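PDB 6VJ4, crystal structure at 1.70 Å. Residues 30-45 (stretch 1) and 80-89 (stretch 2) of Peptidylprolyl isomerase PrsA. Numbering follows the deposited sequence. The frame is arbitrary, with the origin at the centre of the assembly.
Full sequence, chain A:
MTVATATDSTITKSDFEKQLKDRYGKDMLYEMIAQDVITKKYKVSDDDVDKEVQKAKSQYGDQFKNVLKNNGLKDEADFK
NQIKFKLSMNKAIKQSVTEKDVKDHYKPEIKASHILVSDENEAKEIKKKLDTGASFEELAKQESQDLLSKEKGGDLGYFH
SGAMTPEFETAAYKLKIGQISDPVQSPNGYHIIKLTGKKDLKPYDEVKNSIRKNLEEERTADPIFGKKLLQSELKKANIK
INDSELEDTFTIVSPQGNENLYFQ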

# COMPACT_ATOMS: atom_id res chain seq x y z
N TYR A 30 2.25 3.70 -7.31
CA TYR A 30 1.27 2.59 -7.33
C TYR A 30 1.87 1.41 -8.11
O TYR A 30 1.78 0.27 -7.64
CB TYR A 30 -0.06 3.06 -7.92
CG TYR A 30 -1.03 1.98 -8.31
CD1 TYR A 30 -1.78 1.30 -7.35
CD2 TYR A 30 -1.24 1.64 -9.64
CE1 TYR A 30 -2.68 0.31 -7.70
CE2 TYR A 30 -2.14 0.66 -10.01
CZ TYR A 30 -2.87 -0.01 -9.03
OH TYR A 30 -3.76 -0.98 -9.39
N GLU A 31 2.49 1.72 -9.26
CA GLU A 31 3.12 0.70 -10.14
C GLU A 31 4.17 -0.07 -9.35
O GLU A 31 4.11 -1.30 -9.26
CB GLU A 31 3.74 1.39 -11.36
CG GLU A 31 4.33 0.43 -12.39
CD GLU A 31 4.90 1.10 -13.63
OE1 GLU A 31 5.02 2.35 -13.63
OE2 GLU A 31 5.21 0.38 -14.60
N MSE A 32 5.13 0.66 -8.76
CA MSE A 32 6.20 0.06 -7.99
C MSE A 32 5.64 -0.92 -6.96
O MSE A 32 6.04 -2.08 -6.92
CB MSE A 32 7.01 1.15 -7.29
CG MSE A 32 8.16 0.65 -6.44
SE MSE A 32 9.07 2.15 -5.56
CE MSE A 32 10.67 2.64 -6.59
N ILE A 33 4.69 -0.44 -6.14
CA ILE A 33 4.09 -1.24 -5.09
C ILE A 33 3.33 -2.43 -5.69
O ILE A 33 3.63 -3.58 -5.31
CB ILE A 33 3.18 -0.36 -4.21
CG1 ILE A 33 4.00 0.67 -3.44
CG2 ILE A 33 2.32 -1.21 -3.28
CD1 ILE A 33 3.19 1.60 -2.57
N ALA A 34 2.38 -2.15 -6.60
CA ALA A 34 1.56 -3.22 -7.23
C ALA A 34 2.48 -4.29 -7.83
O ALA A 34 2.17 -5.49 -7.66
CB ALA A 34 0.66 -2.62 -8.28
N GLN A 35 3.57 -3.87 -8.48
CA GLN A 35 4.52 -4.81 -9.11
C GLN A 35 5.32 -5.55 -8.03
O GLN A 35 5.59 -6.75 -8.22
CB GLN A 35 5.45 -4.08 -10.09
CG GLN A 35 4.73 -3.52 -11.31
CD GLN A 35 5.66 -2.99 -12.38
OE1 GLN A 35 6.88 -3.02 -12.23
NE2 GLN A 35 5.09 -2.51 -13.46
N ASP A 36 5.66 -4.86 -6.93
CA ASP A 36 6.44 -5.50 -5.83
C ASP A 36 5.64 -6.64 -5.19
O ASP A 36 6.24 -7.68 -4.88
CB ASP A 36 6.89 -4.48 -4.78
CG ASP A 36 8.14 -3.71 -5.15
OD1 ASP A 36 8.29 -3.37 -6.35
OD2 ASP A 36 8.97 -3.47 -4.25
N VAL A 37 4.34 -6.43 -4.97
CA VAL A 37 3.47 -7.47 -4.34
C VAL A 37 3.45 -8.72 -5.24
O VAL A 37 3.70 -9.82 -4.73
CB VAL A 37 2.05 -6.94 -4.08
CG1 VAL A 37 1.11 -8.04 -3.59
CG2 VAL A 37 2.07 -5.77 -3.10
N ILE A 38 3.18 -8.53 -6.54
CA ILE A 38 3.10 -9.68 -7.50
C ILE A 38 4.47 -10.34 -7.66
O ILE A 38 4.54 -11.58 -7.53
CB ILE A 38 2.53 -9.21 -8.85
CG1 ILE A 38 1.13 -8.61 -8.68
CG2 ILE A 38 2.56 -10.33 -9.88
CD1 ILE A 38 0.15 -9.53 -7.99
N THR A 39 5.51 -9.54 -7.91
CA THR A 39 6.88 -10.10 -8.16
C THR A 39 7.43 -10.80 -6.91
O THR A 39 8.27 -11.69 -7.09
CB THR A 39 7.83 -9.00 -8.65
OG1 THR A 39 7.83 -7.94 -7.69
CG2 THR A 39 7.45 -8.47 -10.01
N LYS A 40 6.99 -10.40 -5.71
CA LYS A 40 7.49 -11.05 -4.48
C LYS A 40 6.77 -12.39 -4.27
O LYS A 40 7.45 -13.37 -3.89
CB LYS A 40 7.30 -10.16 -3.24
CG LYS A 40 7.86 -10.74 -1.95
CD LYS A 40 7.53 -9.93 -0.71
CE LYS A 40 8.14 -10.50 0.55
NZ LYS A 40 9.62 -10.43 0.52
N LYS A 41 5.45 -12.42 -4.48
CA LYS A 41 4.65 -13.65 -4.24
C LYS A 41 4.85 -14.67 -5.37
O LYS A 41 4.97 -15.87 -5.06
CB LYS A 41 3.16 -13.33 -4.10
CG LYS A 41 2.29 -14.55 -3.81
CD LYS A 41 0.84 -14.25 -3.51
CE LYS A 41 0.06 -15.52 -3.24
NZ LYS A 41 -1.38 -15.24 -3.01
N TYR A 42 4.85 -14.21 -6.62
CA TYR A 42 5.00 -15.11 -7.79
C TYR A 42 6.40 -14.94 -8.37
O TYR A 42 6.58 -14.20 -9.35
CB TYR A 42 3.87 -14.83 -8.79
CG TYR A 42 2.50 -14.98 -8.18
CD1 TYR A 42 1.93 -16.23 -8.04
CD2 TYR A 42 1.80 -13.89 -7.69
CE1 TYR A 42 0.68 -16.40 -7.46
CE2 TYR A 42 0.55 -14.03 -7.12
CZ TYR A 42 -0.01 -15.29 -7.00
OH TYR A 42 -1.25 -15.46 -6.44
N LYS A 43 7.35 -15.67 -7.78
CA LYS A 43 8.79 -15.54 -8.10
C LYS A 43 9.12 -16.14 -9.47
O LYS A 43 8.65 -17.25 -9.79
CB LYS A 43 9.64 -16.20 -7.01
CG LYS A 43 9.69 -15.43 -5.70
CD LYS A 43 10.50 -16.11 -4.61
CE LYS A 43 10.80 -15.18 -3.45
NZ LYS A 43 9.57 -14.56 -2.91
N VAL A 44 9.93 -15.39 -10.23
CA VAL A 44 10.47 -15.80 -11.55
C VAL A 44 11.99 -15.56 -11.48
O VAL A 44 12.39 -14.55 -10.86
CB VAL A 44 9.81 -15.01 -12.69
CG1 VAL A 44 10.44 -15.32 -14.04
CG2 VAL A 44 8.31 -15.25 -12.73
N SER A 45 12.79 -16.48 -12.03
CA SER A 45 14.27 -16.37 -11.97
C SER A 45 14.77 -15.24 -12.88
O SER A 45 14.14 -15.01 -13.93
CB SER A 45 14.92 -17.67 -12.36
OG SER A 45 14.69 -17.95 -13.74
N LYS A 80 13.20 -4.28 -18.27
CA LYS A 80 13.44 -5.54 -17.50
C LYS A 80 12.42 -5.64 -16.36
O LYS A 80 11.81 -6.72 -16.21
CB LYS A 80 14.88 -5.57 -16.98
CG LYS A 80 15.25 -6.84 -16.21
CD LYS A 80 16.68 -6.88 -15.72
CE LYS A 80 16.97 -8.13 -14.91
NZ LYS A 80 18.37 -8.17 -14.43
N ASN A 81 12.25 -4.56 -15.59
CA ASN A 81 11.27 -4.57 -14.47
C ASN A 81 9.86 -4.81 -15.01
O ASN A 81 9.07 -5.45 -14.29
CB ASN A 81 11.30 -3.29 -13.63
CG ASN A 81 12.46 -3.26 -12.65
OD1 ASN A 81 13.11 -4.28 -12.42
ND2 ASN A 81 12.70 -2.11 -12.05
N GLN A 82 9.56 -4.35 -16.23
CA GLN A 82 8.20 -4.55 -16.81
C GLN A 82 8.06 -6.02 -17.25
O GLN A 82 6.95 -6.57 -17.14
CB GLN A 82 7.92 -3.60 -17.98
CG GLN A 82 8.07 -2.12 -17.67
CD GLN A 82 7.25 -1.61 -16.51
OE1 GLN A 82 6.98 -2.32 -15.54
NE2 GLN A 82 6.88 -0.35 -16.57
N ILE A 83 9.16 -6.61 -17.75
CA ILE A 83 9.17 -8.04 -18.17
C ILE A 83 9.06 -8.91 -16.91
O ILE A 83 8.27 -9.88 -16.93
CB ILE A 83 10.41 -8.37 -19.02
CG1 ILE A 83 10.29 -7.77 -20.42
CG2 ILE A 83 10.66 -9.87 -19.07
CD1 ILE A 83 11.31 -8.28 -21.41
N LYS A 84 9.82 -8.57 -15.86
CA LYS A 84 9.74 -9.32 -14.58
C LYS A 84 8.28 -9.32 -14.12
O LYS A 84 7.79 -10.40 -13.72
CB LYS A 84 10.70 -8.69 -13.57
CG LYS A 84 10.73 -9.33 -12.18
CD LYS A 84 11.76 -8.68 -11.26
CE LYS A 84 11.68 -9.15 -9.82
NZ LYS A 84 11.91 -10.60 -9.69
N PHE A 85 7.60 -8.18 -14.22
CA PHE A 85 6.18 -8.08 -13.80
C PHE A 85 5.29 -8.97 -14.69
O PHE A 85 4.47 -9.74 -14.14
CB PHE A 85 5.70 -6.63 -13.83
CG PHE A 85 4.23 -6.46 -13.51
CD1 PHE A 85 3.78 -6.57 -12.21
CD2 PHE A 85 3.31 -6.21 -14.52
CE1 PHE A 85 2.43 -6.43 -11.91
CE2 PHE A 85 1.96 -6.07 -14.22
CZ PHE A 85 1.52 -6.18 -12.92
N LYS A 86 5.45 -8.87 -16.01
CA LYS A 86 4.62 -9.66 -16.96
C LYS A 86 4.75 -11.16 -16.64
O LYS A 86 3.70 -11.84 -16.54
CB LYS A 86 5.03 -9.41 -18.41
CG LYS A 86 4.13 -10.09 -19.44
CD LYS A 86 4.73 -10.20 -20.83
CE LYS A 86 5.91 -11.15 -20.89
NZ LYS A 86 6.35 -11.39 -22.28
N LEU A 87 5.98 -11.65 -16.50
CA LEU A 87 6.22 -13.09 -16.23
C LEU A 87 5.62 -13.47 -14.87
O LEU A 87 5.04 -14.57 -14.78
CB LEU A 87 7.72 -13.39 -16.28
CG LEU A 87 8.37 -13.27 -17.66
CD1 LEU A 87 9.87 -13.51 -17.57
CD2 LEU A 87 7.74 -14.23 -18.65
N SER A 88 5.78 -12.62 -13.86
CA SER A 88 5.21 -12.93 -12.52
C SER A 88 3.68 -12.95 -12.59
O SER A 88 3.04 -13.79 -11.96
CB SER A 88 5.71 -11.99 -11.48
OG SER A 88 7.10 -12.19 -11.28
N MSE A 89 3.11 -12.03 -13.38
CA MSE A 89 1.67 -11.96 -13.56
C MSE A 89 1.17 -13.20 -14.30
O MSE A 89 0.14 -13.76 -13.94
CB MSE A 89 1.30 -10.68 -14.32
CG MSE A 89 -0.16 -10.31 -14.21
SE MSE A 89 -0.68 -10.09 -12.34
CE MSE A 89 -1.11 -8.23 -11.91
O HOH W 1 13.75 -12.08 -11.11

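The most unusual feature of this contact is a relay of two glutamine amides ending on the Glu-31 carboxylate at one end: Gln-82 gives its NE2 to Glu-31 OE2 (2.7 Å) and receives Gln-35 NE2 at its own OE1 (2.8 Å), the first hydrogen bond close to straight (164°), the second more bent (153°). A glutamine carries a donor and an acceptor on one amide, so Gln-82 can serve two residues that lie one helical turn apart on the other helix. Its chi1 and chi2 are both m, which folds the chain so that its end comes nearer to the partner helix, while Glu-31 reaches out with chi1 and chi2 both t.

The two helices, 30-41 and 80-89, cross at 55° with their axes 8.7 Å apart at closest approach. Near the middle of the contact, Gln-35 and Phe-85 bring their CA atoms to 6.0 Å. Gln-35 lies against the Phe-85 ring, its CG 3.3 Å from Phe-85 CD1 and its NE2 over one face, so the same side chain that joins the polar relay also covers an aromatic surface. Phe-85, its CB directed toward the first helix, meets Ile-38 as well, with Ile-38 CG1 4.1 Å from Phe-85 CE1. The same Ile-38 CG1 is 3.9 Å from the CE methyl of selenomethionine Met-89, whose side-chain end bends nearer with chi2 p. Buried and branched, Ile-38 thus fills the space between a flat ring and a flexible chain.

Thr-39 keeps its hydroxyl occupied within its own helix, OG1 donating to Gln-35 O at 2.6 Å, and leaves its methyl for the other stretch: CG2 lies 4.0 Å from Phe-85 CA and 3.9 Å from Ser-88 OG.

Beyond the helix, Tyr-42 is the first residue to leave helical phi/psi, and here the backbones approach most closely, with the CA atoms of Tyr-42 and Ser-88 only 5.2 Å apart. A small side chain suits such a narrow gap. Ser-88 is buried, and its OG stands 2.8 Å from Tyr-42 O and 3.1 Å from Lys-84 O; its single proton could go to either carbonyl.

Val-44 then returns toward the second helix, placing CG2 3.6 Å from Ser-88 OG and CG1 4.0 Å from Leu-87 CD1. At this edge Lys-84, extended through chi3 and turned at chi4 (p), packs its CE 4.0 Å from Thr-39 CB, and water 1 links its amine to the loop, accepting from Lys-84 NZ and donating to Val-44 O, each at 2.8 Å. Altogether 656 Å² is buried, counting both sides.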